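Local coordinates for competence damage-inducible protein A (PDB 5V01), which is of unknown function but, as a CinA-family protein, may act as a nicotinamide mononucleotide deamidase, at residues T34-C39 and T60-F65; G42-A47 and K156-A161; S85-A90 and A110-A115; A126-F131 and R143-G148. One frame throughout, in Å; residues are numbered along the deposited sequence.

How the interactions relate
From the N terminus, interaction 1 comes first: it closes the short loop between strands 33-37 and 58-64. Helix 43-50 lies within that loop and opens interaction 2, which closes only at helix 150-169. Interactions 1 and 2 therefore cross along the chain, and Glu-37 joins them by gripping the first turn of helix 43-50. Interactions 3 and 4 follow in series, both nested inside the long loop of interaction 2. Interaction 3 sets the turn leading into helix 89-103 against the end of strand 107-113, closing the loop round that helix. Interaction 4 closes the hairpin of strands 128-135 and 138-145. Interactions 1, 3 and 4 share one sheet, while interaction 2 packs helices 43-50 and 150-169 together on one face.

Interaction 1 of 4, residues T34-C39 and T60-F65; sequences TTAESC and TGVVTF
Thr-34 and Thr-60 meet side chain to backbone. With its OG1 anti to the backbone N (chi1 -171°), Thr-34 donates from OG1 to Thr-60 O at 2.7 Å, from above the carbonyl plane. Further on the strands run in parallel, their axes 7° apart, joined by Val-62 N to Thr-35 O, Glu-37 N to Val-62 O and Thr-64 N to Glu-37 O. Ala-36 and Val-62 point to one face, where Ala-36 CB touches Val-62 CG2 at 3.8 Å. Helix 89-103 covers them. Thr-35, Glu-37 and Val-63 point to the other face. Water 1 sits there within hydrogen-bonding distance of Thr-35 OG1, Glu-37 OE2 and Val-62 O, but its protons cannot serve every acceptor in reach at once. Tyr-58 also bonds Thr-35 OG1. The carboxylate of Glu-37 accepts from Thr-40 OG1 and from the backbone N atoms of Leu-44 and Ala-45. Past the strands, Ser-38 O lies at the edge of the Phe-65 ring, 3.3 Å from Phe-65 CD1. Water 2 lies over a face of that ring and bridges Ser-38 OG to Phe-65 O. Lys-70 bonds Ser-38 OG as well. Val-62 also packs on Val-62 of the second subunit, whose strand continues the sheet. The two strands, with helix 43-50 between them in sequence, form a beta-alpha-beta unit with parallel neighbouring strands.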
loop_
_atom_site.group_PDB
_atom_site.type_symbol
_atom_site.label_atom_id
_atom_site.label_comp_id
_atom_site.label_asym_id
_atom_site.label_seq_id
_atom_site.Cartn_x
_atom_site.Cartn_y
_atom_site.Cartn_z
ATOM N N THR A 34 1.086 9.703 6.264
ATOM C CA THR A 34 1.716 8.745 5.339
ATOM C C THR A 34 1.926 7.437 6.096
ATOM O O THR A 34 1.929 7.410 7.335
ATOM C CB THR A 34 3.025 9.294 4.787
ATOM O OG1 THR A 34 3.496 8.454 3.763
ATOM C CG2 THR A 34 4.086 9.419 5.827
ATOM N N THR A 35 2.064 6.348 5.347
ATOM C CA THR A 35 2.151 5.016 5.939
ATOM C C THR A 35 3.217 4.155 5.308
ATOM O O THR A 35 3.450 4.218 4.089
ATOM C CB THR A 35 0.809 4.262 5.851
ATOM O OG1 THR A 35 0.394 4.121 4.489
ATOM C CG2 THR A 35 -0.257 4.931 6.664
ATOM N N ALA A 36 3.818 3.302 6.136
ATOM C CA ALA A 36 4.770 2.281 5.681
ATOM C C ALA A 36 4.382 0.964 6.336
ATOM O O ALA A 36 4.269 0.878 7.554
ATOM C CB ALA A 36 6.208 2.649 6.041
ATOM N N GLU A 37 4.174 -0.062 5.520
ATOM C CA GLU A 37 3.679 -1.351 5.978
ATOM C C GLU A 37 4.559 -2.474 5.504
ATOM O O GLU A 37 5.240 -2.368 4.485
ATOM C CB GLU A 37 2.283 -1.578 5.366
ATOM C CG GLU A 37 1.227 -0.603 5.827
ATOM C CD GLU A 37 -0.098 -0.856 5.122
ATOM O OE1 GLU A 37 -0.756 -1.886 5.417
ATOM O OE2 GLU A 37 -0.483 -0.004 4.306
ATOM N N SER A 38 4.504 -3.569 6.235
ATOM C CA SER A 38 5.128 -4.812 5.835
ATOM C C SER A 38 4.048 -5.907 5.897
ATOM O O SER A 38 3.305 -6.083 4.934
ATOM C CB SER A 38 6.367 -5.041 6.693
ATOM O OG SER A 38 7.063 -6.208 6.311
ATOM N N CYS A 39 3.883 -6.557 7.049
ATOM C CA CYS A 39 2.925 -7.652 7.206
ATOM C C CYS A 39 1.479 -7.276 6.891
ATOM O O CYS A 39 0.717 -8.118 6.413
ATOM C CB CYS A 39 2.981 -8.259 8.618
ATOM S SG CYS A 39 2.523 -7.153 9.975
ATOM N N THR A 60 0.596 9.250 0.128
ATOM C CA THR A 60 1.665 8.289 -0.087
ATOM C C THR A 60 1.657 7.159 0.934
ATOM O O THR A 60 1.656 7.406 2.142
ATOM C CB THR A 60 3.020 9.007 -0.044
ATOM O OG1 THR A 60 3.059 10.017 -1.063
ATOM C CG2 THR A 60 4.201 8.047 -0.255
ATOM N N GLY A 61 1.700 5.934 0.439
ATOM C CA GLY A 61 1.950 4.766 1.245
ATOM C C GLY A 61 2.936 3.857 0.553
ATOM O O GLY A 61 2.981 3.801 -0.667
ATOM N N VAL A 62 3.676 3.103 1.342
ATOM C CA VAL A 62 4.507 2.046 0.808
ATOM C C VAL A 62 4.269 0.730 1.506
ATOM O O VAL A 62 3.861 0.693 2.679
ATOM C CB VAL A 62 6.015 2.385 0.819
ATOM C CG1 VAL A 62 6.272 3.697 0.099
ATOM C CG2 VAL A 62 6.582 2.441 2.242
ATOM N N VAL A 63 4.535 -0.348 0.766
ATOM C CA VAL A 63 4.544 -1.705 1.272
ATOM C C VAL A 63 5.940 -2.234 0.983
ATOM O O VAL A 63 6.360 -2.318 -0.169
ATOM C CB VAL A 63 3.474 -2.560 0.583
ATOM C CG1 VAL A 63 3.517 -3.982 1.109
ATOM C CG2 VAL A 63 2.129 -1.943 0.814
ATOM N N THR A 64 6.668 -2.553 2.056
ATOM C CA THR A 64 8.072 -3.007 1.978
ATOM C C THR A 64 8.126 -4.321 2.731
ATOM O O THR A 64 8.273 -4.337 3.953
ATOM C CB THR A 64 9.032 -1.971 2.589
ATOM O OG1 THR A 64 8.610 -1.626 3.906
ATOM C CG2 THR A 64 9.073 -0.719 1.741
ATOM N N PHE A 65 7.900 -5.423 2.011
ATOM C CA PHE A 65 7.594 -6.734 2.621
ATOM C C PHE A 65 8.817 -7.520 3.110
ATOM O O PHE A 65 8.664 -8.459 3.880
ATOM C CB PHE A 65 6.732 -7.548 1.641
ATOM C CG PHE A 65 5.899 -8.611 2.276
ATOM C CD1 PHE A 65 4.731 -8.262 2.936
ATOM C CD2 PHE A 65 6.250 -9.963 2.183
ATOM C CE1 PHE A 65 3.937 -9.229 3.523
ATOM C CE2 PHE A 65 5.455 -10.935 2.770
ATOM C CZ PHE A 65 4.294 -10.562 3.440
HETATM O O HOH W 1 1.291 1.850 3.405
HETATM O O HOH W 2 6.638 -8.894 5.909
#

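Interaction 2 of 4, residues G42-A47 and K156-A161; sequences GNLAAA and KAVRYA
Val-158 packs against the first turn of helix 43-50 in a helix-helix contact on one face of the mixed beta sheet of this alpha/beta fold. The short axes cross at -53° and stand 9.7 Å apart. From CB the valine forks into two methyls that share the work. CG1 is anti to the backbone N (chi1 168°). This Val-158 CG1 lies 4.0 Å from Asn-43 O, and also touches Leu-44 CD1 and Ala-47 CB. CG2 meets the backbone end of the helix: Val-158 CG2 is 3.7 Å from Leu-44 N and 3.8 Å from Asn-43 CB. Leu-44 and Val-158 slide past each other in opposite directions. All the contacts across the pair are apolar or van der Waals. Asn-43 ND2 donates to Thr-40 O, and Leu-44 N donates to Glu-37 OE1. Ala-47 CB packs on helix 15-29 too, so three helices meet here. On the side of the second subunit, Asn-43 packs on Ala-46 of that chain. One turn along helix 150-169 from Val-158, Ala-161 CB lies 4.3 Å from Leu-44 CD1.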
loop_
_atom_site.group_PDB
_atom_site.type_symbol
_atom_site.label_atom_id
_atom_site.label_comp_id
_atom_site.label_asym_id
_atom_site.label_seq_id
_atom_site.Cartn_x
_atom_site.Cartn_y
_atom_site.Cartn_z
ATOM N N GLY A 42 -0.485 -3.362 2.827
ATOM C CA GLY A 42 -1.220 -2.322 2.114
ATOM C C GLY A 42 -2.643 -2.133 2.600
ATOM O O GLY A 42 -3.323 -1.229 2.140
ATOM N N ASN A 43 -3.089 -2.974 3.544
ATOM C CA ASN A 43 -4.449 -2.817 4.088
ATOM C C ASN A 43 -4.637 -1.543 4.900
ATOM O O ASN A 43 -5.743 -1.013 4.990
ATOM C CB ASN A 43 -4.836 -4.043 4.905
ATOM C CG ASN A 43 -5.101 -5.237 4.044
ATOM O OD1 ASN A 43 -6.062 -5.237 3.300
ATOM N ND2 ASN A 43 -4.220 -6.234 4.095
ATOM N N LEU A 44 -3.554 -1.025 5.498
ATOM C CA LEU A 44 -3.678 0.276 6.189
ATOM C C LEU A 44 -3.892 1.426 5.208
ATOM O O LEU A 44 -4.837 2.227 5.343
ATOM C CB LEU A 44 -2.474 0.521 7.097
ATOM C CG LEU A 44 -2.505 1.833 7.882
ATOM C CD1 LEU A 44 -3.729 2.005 8.796
ATOM C CD2 LEU A 44 -1.247 2.009 8.703
ATOM N N ALA A 45 -3.053 1.472 4.165
ATOM C CA ALA A 45 -3.256 2.422 3.069
ATOM C C ALA A 45 -4.673 2.251 2.512
ATOM O O ALA A 45 -5.329 3.235 2.219
ATOM C CB ALA A 45 -2.195 2.226 1.969
ATOM N N ALA A 46 -5.106 0.998 2.328
ATOM C CA ALA A 46 -6.392 0.746 1.680
ATOM C C ALA A 46 -7.545 1.324 2.501
ATOM O O ALA A 46 -8.490 1.866 1.945
ATOM C CB ALA A 46 -6.596 -0.736 1.423
ATOM N N ALA A 47 -7.451 1.226 3.820
ATOM C CA ALA A 47 -8.450 1.842 4.674
ATOM C C ALA A 47 -8.506 3.351 4.477
ATOM O O ALA A 47 -9.579 3.964 4.370
ATOM C CB ALA A 47 -8.193 1.496 6.125
ATOM N N LYS A 156 -6.842 -6.715 12.681
ATOM C CA LYS A 156 -6.686 -6.151 14.032
ATOM C C LYS A 156 -5.597 -5.092 14.102
ATOM O O LYS A 156 -5.734 -4.083 14.792
ATOM C CB LYS A 156 -6.394 -7.258 15.036
ATOM C CG LYS A 156 -7.602 -8.136 15.354
ATOM C CD LYS A 156 -7.201 -9.285 16.263
ATOM C CE LYS A 156 -8.416 -10.076 16.733
ATOM N NZ LYS A 156 -8.010 -11.220 17.583
ATOM N N ALA A 157 -4.494 -5.340 13.408
ATOM C CA ALA A 157 -3.369 -4.415 13.440
ATOM C C ALA A 157 -3.705 -3.111 12.732
ATOM O O ALA A 157 -3.381 -2.035 13.203
ATOM C CB ALA A 157 -2.149 -5.058 12.797
ATOM N N VAL A 158 -4.390 -3.202 11.600
ATOM C CA VAL A 158 -4.844 -2.004 10.905
ATOM C C VAL A 158 -5.799 -1.186 11.800
ATOM O O VAL A 158 -5.646 0.031 11.933
ATOM C CB VAL A 158 -5.552 -2.372 9.571
ATOM C CG1 VAL A 158 -6.286 -1.163 8.988
ATOM C CG2 VAL A 158 -4.522 -2.926 8.567
ATOM N N ARG A 159 -6.768 -1.862 12.415
ATOM C CA ARG A 159 -7.727 -1.194 13.295
ATOM C C ARG A 159 -7.001 -0.532 14.480
ATOM O O ARG A 159 -7.295 0.610 14.843
ATOM C CB ARG A 159 -8.771 -2.198 13.782
ATOM C CG ARG A 159 -10.163 -1.653 14.044
ATOM C CD ARG A 159 -11.061 -2.810 14.454
ATOM N NE ARG A 159 -10.454 -3.564 15.549
ATOM C CZ ARG A 159 -10.687 -4.843 15.821
ATOM N NH1 ARG A 159 -11.539 -5.544 15.084
ATOM N NH2 ARG A 159 -10.069 -5.419 16.844
ATOM N N TYR A 160 -6.035 -1.238 15.062
ATOM C CA TYR A 160 -5.292 -0.695 16.209
ATOM C C TYR A 160 -4.505 0.544 15.798
ATOM O O TYR A 160 -4.479 1.542 16.510
ATOM C CB TYR A 160 -4.351 -1.756 16.788
ATOM C CG TYR A 160 -3.649 -1.284 18.028
ATOM C CD1 TYR A 160 -4.323 -1.263 19.229
ATOM C CD2 TYR A 160 -2.349 -0.788 17.994
ATOM C CE1 TYR A 160 -3.726 -0.802 20.373
ATOM C CE2 TYR A 160 -1.754 -0.325 19.146
ATOM C CZ TYR A 160 -2.456 -0.326 20.326
ATOM O OH TYR A 160 -1.896 0.129 21.492
ATOM N N ALA A 161 -3.828 0.464 14.657
ATOM C CA ALA A 161 -3.056 1.608 14.182
ATOM C C ALA A 161 -3.916 2.858 14.063
ATOM O O ALA A 161 -3.505 3.956 14.447
ATOM C CB ALA A 161 -2.385 1.310 12.856
#

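Interaction 3 of 4, residues S85-A90 and A110-A115; sequences SAVSEA and AVSGYA
Ser-112 is the first residue of 110-115 to reach 85-90. Its OG is anti to the backbone N (chi1 -174°), and Ser-112 OG donates to Ala-86 O at 2.7 Å. The hydroxyl approaches from 56° out of the carbonyl plane. The CB of Ser-112 also lies close to Ala-86 O, and Val-87 CG1 rests near Ser-112 O. Ser-112 sits against helix 89-103 as well, where it touches Val-92 and Met-95. Gly-113 ends the strand, and Gly-113 C is 3.6 Å from Val-87 CG2. Strand 107-113 is the central strand of the mixed sheet; the turn before helix 89-103 lies against its C-terminal end. Ser-88 is the N-cap of that helix, with OG bonded to Cys-91 N. Ser-88 OG also donates to Ser-85 O, at 2.8 Å. Tyr-114 meets Val-87 with its ring. Val-87 crosses the ring obliquely, placing CG2 over one face, offset toward the rim near CE2 and CZ, in a CH-pi contact. Val-87 CB approaches Tyr-114 CE2 at 3.5 Å. The phenol oxygen reaches water 3, which lies at the ring edge and donates to Ser-85 OG. Ser-85 OG also accepts from Val-87 N at 3.1 Å, forming an ST turn. The Tyr-114 backbone bonds to Gly-127 and Thr-128, at the start of the neighbouring strand 128-135.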
loop_
_atom_site.group_PDB
_atom_site.type_symbol
_atom_site.label_atom_id
_atom_site.label_comp_id
_atom_site.label_asym_id
_atom_site.label_seq_id
_atom_site.Cartn_x
_atom_site.Cartn_y
_atom_site.Cartn_z
ATOM N N SER A 85 16.240 -7.193 13.831
ATOM C CA SER A 85 15.255 -7.748 12.903
ATOM C C SER A 85 14.266 -6.683 12.459
ATOM O O SER A 85 14.188 -5.596 13.033
ATOM C CB SER A 85 14.497 -8.964 13.457
ATOM O OG SER A 85 13.337 -8.582 14.176
ATOM N N ALA A 86 13.505 -7.022 11.428
ATOM C CA ALA A 86 12.482 -6.123 10.932
ATOM C C ALA A 86 11.288 -5.967 11.882
ATOM O O ALA A 86 10.560 -4.968 11.784
ATOM C CB ALA A 86 11.999 -6.579 9.578
ATOM N N VAL A 87 11.069 -6.941 12.765
ATOM C CA VAL A 87 9.973 -6.873 13.741
ATOM C C VAL A 87 10.590 -6.428 15.046
ATOM O O VAL A 87 10.999 -7.231 15.883
ATOM C CB VAL A 87 9.211 -8.203 13.834
ATOM C CG1 VAL A 87 8.110 -8.131 14.892
ATOM C CG2 VAL A 87 8.600 -8.553 12.493
ATOM N N SER A 88 10.691 -5.116 15.173
ATOM C CA SER A 88 11.386 -4.495 16.290
ATOM C C SER A 88 11.022 -3.032 16.387
ATOM O O SER A 88 10.601 -2.386 15.409
ATOM C CB SER A 88 12.909 -4.627 16.123
ATOM O OG SER A 88 13.386 -3.857 15.011
ATOM N N GLU A 89 11.184 -2.505 17.589
ATOM C CA GLU A 89 11.079 -1.073 17.813
ATOM C C GLU A 89 12.002 -0.265 16.887
ATOM O O GLU A 89 11.575 0.706 16.277
ATOM C CB GLU A 89 11.390 -0.743 19.273
ATOM C CG GLU A 89 11.127 0.710 19.602
ATOM C CD GLU A 89 11.348 1.072 21.051
ATOM O OE1 GLU A 89 12.335 0.617 21.632
ATOM O OE2 GLU A 89 10.552 1.854 21.584
ATOM N N ALA A 90 13.274 -0.659 16.789
ATOM C CA ALA A 90 14.228 0.105 15.999
ATOM C C ALA A 90 13.846 0.157 14.524
ATOM O O ALA A 90 13.955 1.197 13.879
ATOM C CB ALA A 90 15.627 -0.458 16.160
ATOM N N ALA A 110 4.261 3.482 10.878
ATOM C CA ALA A 110 4.896 2.253 10.399
ATOM C C ALA A 110 4.405 1.075 11.210
ATOM O O ALA A 110 4.236 1.195 12.408
ATOM C CB ALA A 110 6.414 2.346 10.455
ATOM N N VAL A 111 4.221 -0.053 10.542
ATOM C CA VAL A 111 3.730 -1.286 11.153
ATOM C C VAL A 111 4.600 -2.423 10.624
ATOM O O VAL A 111 4.757 -2.568 9.432
ATOM C CB VAL A 111 2.257 -1.548 10.806
ATOM C CG1 VAL A 111 1.752 -2.776 11.538
ATOM C CG2 VAL A 111 1.391 -0.344 11.127
ATOM N N SER A 112 5.135 -3.233 11.521
ATOM C CA SER A 112 5.937 -4.397 11.146
ATOM C C SER A 112 5.712 -5.508 12.141
ATOM O O SER A 112 5.903 -5.295 13.340
ATOM C CB SER A 112 7.408 -4.020 11.083
ATOM O OG SER A 112 8.183 -5.093 10.591
ATOM N N GLY A 113 5.339 -6.689 11.663
ATOM C CA GLY A 113 5.019 -7.797 12.537
ATOM C C GLY A 113 5.085 -9.138 11.849
ATOM O O GLY A 113 5.474 -9.249 10.681
ATOM N N TYR A 114 4.740 -10.160 12.626
ATOM C CA TYR A 114 4.557 -11.526 12.138
ATOM C C TYR A 114 3.060 -11.802 12.200
ATOM O O TYR A 114 2.512 -12.020 13.283
ATOM C CB TYR A 114 5.326 -12.554 12.987
ATOM C CG TYR A 114 6.809 -12.341 12.979
ATOM C CD1 TYR A 114 7.567 -12.583 11.821
ATOM C CD2 TYR A 114 7.470 -11.879 14.124
ATOM C CE1 TYR A 114 8.930 -12.366 11.811
ATOM C CE2 TYR A 114 8.841 -11.669 14.120
ATOM C CZ TYR A 114 9.558 -11.902 12.961
ATOM O OH TYR A 114 10.916 -11.696 12.948
ATOM N N ALA A 115 2.394 -11.759 11.047
ATOM C CA ALA A 115 0.947 -11.989 10.997
ATOM C C ALA A 115 0.608 -13.461 11.139
ATOM O O ALA A 115 -0.447 -13.796 11.659
ATOM C CB ALA A 115 0.353 -11.418 9.718
HETATM O O HOH W 3 11.980 -10.672 15.173
#

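Interaction 4 of 4, residues A126-F131 and R143-G148; sequences AGTVWF and RMCFAG
The Trp-130 ring carries Arg-143 CB over the centre of one face, 3.6 Å from the centroid of its six-membered ring, a CH-pi contact. With CG anti to the backbone N (chi1 179°), Arg-143 brings CG near Trp-130 CE2. Water 4 lies at the ring edge and accepts from Trp-130 NE1 at 3.0 Å, and weakly from Arg-143 NE. In the arginine conformer described here, one of two, the guanidinium plane stands 79° from the indole, and Thr-128 CG2 lies over one of its faces. Thr-128 OG1 bonds to Pro-125 O. The other face of the hairpin is apolar. Phe-131 and Phe-146 reach toward each other tip to tip, edge against edge, with Phe-131 CZ 3.8 Å from Phe-146 CE2. Val-129 CG2 is also at the Phe-146 edge, and Met-144 CG approaches Phe-131 CE1. The rings of Phe-131 and Tyr-160 meet edge-to-face. Backbone bonds close the antiparallel hairpin: Val-129 and Met-144 exchange two, and Phe-146 N donates to Gly-127 O at 2.9 Å. The chemistry divides the two faces: on one, the aliphatic part of Arg-143 covers the indole while its charged end lies against Thr-128 and next to water; on the other, hydrocarbon and aromatic edges pack toward helix 150-169.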
loop_
_atom_site.group_PDB
_atom_site.type_symbol
_atom_site.label_atom_id
_atom_site.label_comp_id
_atom_site.label_asym_id
_atom_site.label_seq_id
_atom_site.Cartn_x
_atom_site.Cartn_y
_atom_site.Cartn_z
ATOM N N ALA A 126 4.115 -15.654 16.572
ATOM C CA ALA A 126 3.158 -15.219 15.555
ATOM C C ALA A 126 2.108 -14.344 16.224
ATOM O O ALA A 126 1.666 -14.633 17.330
ATOM C CB ALA A 126 2.496 -16.415 14.881
ATOM N N GLY A 127 1.756 -13.255 15.563
ATOM C CA GLY A 127 0.813 -12.297 16.111
ATOM C C GLY A 127 1.466 -11.063 16.715
ATOM O O GLY A 127 0.773 -10.093 17.029
ATOM N N THR A 128 2.787 -11.082 16.873
ATOM C CA THR A 128 3.515 -9.945 17.408
ATOM C C THR A 128 3.665 -8.862 16.349
ATOM O O THR A 128 4.180 -9.122 15.270
ATOM C CB THR A 128 4.917 -10.336 17.866
ATOM O OG1 THR A 128 4.850 -11.426 18.803
ATOM C CG2 THR A 128 5.629 -9.137 18.510
ATOM N N VAL A 129 3.227 -7.648 16.677
ATOM C CA VAL A 129 3.257 -6.528 15.736
ATOM C C VAL A 129 3.773 -5.278 16.447
ATOM O O VAL A 129 3.275 -4.938 17.537
ATOM C CB VAL A 129 1.870 -6.242 15.124
ATOM C CG1 VAL A 129 1.975 -5.120 14.088
ATOM C CG2 VAL A 129 1.255 -7.494 14.509
ATOM N N TRP A 130 4.778 -4.637 15.856
ATOM C CA TRP A 130 5.289 -3.350 16.287
ATOM C C TRP A 130 4.684 -2.202 15.481
ATOM O O TRP A 130 4.508 -2.311 14.260
ATOM C CB TRP A 130 6.820 -3.291 16.193
ATOM C CG TRP A 130 7.548 -3.869 17.374
ATOM C CD1 TRP A 130 8.090 -5.125 17.482
ATOM C CD2 TRP A 130 7.830 -3.200 18.600
ATOM N NE1 TRP A 130 8.677 -5.283 18.709
ATOM C CE2 TRP A 130 8.547 -4.115 19.417
ATOM C CE3 TRP A 130 7.567 -1.918 19.087
ATOM C CZ2 TRP A 130 8.993 -3.783 20.704
ATOM C CZ3 TRP A 130 7.999 -1.599 20.375
ATOM C CH2 TRP A 130 8.712 -2.523 21.158
ATOM N N PHE A 131 4.398 -1.116 16.180
ATOM C CA PHE A 131 3.827 0.089 15.632
ATOM C C PHE A 131 4.702 1.268 15.971
ATOM O O PHE A 131 5.228 1.318 17.108
ATOM C CB PHE A 131 2.447 0.353 16.268
ATOM C CG PHE A 131 1.429 -0.717 15.979
ATOM C CD1 PHE A 131 1.390 -1.867 16.732
ATOM C CD2 PHE A 131 0.528 -0.574 14.915
ATOM C CE1 PHE A 131 0.482 -2.866 16.452
ATOM C CE2 PHE A 131 -0.387 -1.570 14.634
ATOM C CZ PHE A 131 -0.431 -2.711 15.403
ATOM N N ARG A 143 4.401 -2.392 21.064
ATOM C CA ARG A 143 4.358 -3.803 20.685
ATOM C C ARG A 143 3.032 -4.393 21.127
ATOM O O ARG A 143 2.637 -4.233 22.288
ATOM C CB ARG A 143 5.498 -4.562 21.357
ATOM C CG ARG A 143 5.542 -6.051 21.054
ATOM C CD ARG A 143 6.652 -6.736 21.852
ATOM N NE ARG A 143 6.807 -8.150 21.516
ATOM C CZ ARG A 143 6.023 -9.126 21.976
ATOM N NH1 ARG A 143 5.021 -8.836 22.797
ATOM N NH2 ARG A 143 6.240 -10.394 21.612
ATOM N N MET A 144 2.353 -5.068 20.201
ATOM C CA MET A 144 1.083 -5.766 20.482
ATOM C C MET A 144 1.234 -7.239 20.124
ATOM O O MET A 144 2.078 -7.591 19.294
ATOM C CB MET A 144 -0.073 -5.162 19.668
ATOM C CG MET A 144 -0.401 -3.717 19.993
ATOM S SD MET A 144 -1.068 -3.533 21.643
ATOM C CE MET A 144 -2.722 -4.204 21.464
ATOM N N CYS A 145 0.471 -8.124 20.770
ATOM C CA CYS A 145 0.376 -9.532 20.315
ATOM C C CYS A 145 -1.091 -9.889 20.107
ATOM O O CYS A 145 -1.833 -10.086 21.066
ATOM C CB CYS A 145 1.071 -10.526 21.264
ATOM S SG CYS A 145 1.588 -12.096 20.485
ATOM N N PHE A 146 -1.486 -9.982 18.838
ATOM C CA PHE A 146 -2.869 -10.229 18.416
ATOM C C PHE A 146 -3.108 -11.705 18.199
ATOM O O PHE A 146 -2.225 -12.427 17.720
ATOM C CB PHE A 146 -3.161 -9.505 17.101
ATOM C CG PHE A 146 -3.010 -8.016 17.176
ATOM C CD1 PHE A 146 -3.914 -7.237 17.882
ATOM C CD2 PHE A 146 -1.975 -7.389 16.514
ATOM C CE1 PHE A 146 -3.773 -5.856 17.934
ATOM C CE2 PHE A 146 -1.823 -6.016 16.561
ATOM C CZ PHE A 146 -2.729 -5.240 17.269
ATOM N N ALA A 147 -4.318 -12.143 18.525
ATOM C CA ALA A 147 -4.727 -13.531 18.341
ATOM C C ALA A 147 -5.446 -13.692 17.003
ATOM O O ALA A 147 -6.020 -12.735 16.473
ATOM C CB ALA A 147 -5.615 -13.967 19.497
ATOM N N GLY A 148 -5.372 -14.896 16.449
ATOM C CA GLY A 148 -6.097 -15.253 15.242
ATOM C C GLY A 148 -5.163 -15.683 14.138
ATOM O O GLY A 148 -3.934 -15.686 14.297
HETATM O O HOH W 4 9.652 -7.872 19.744
#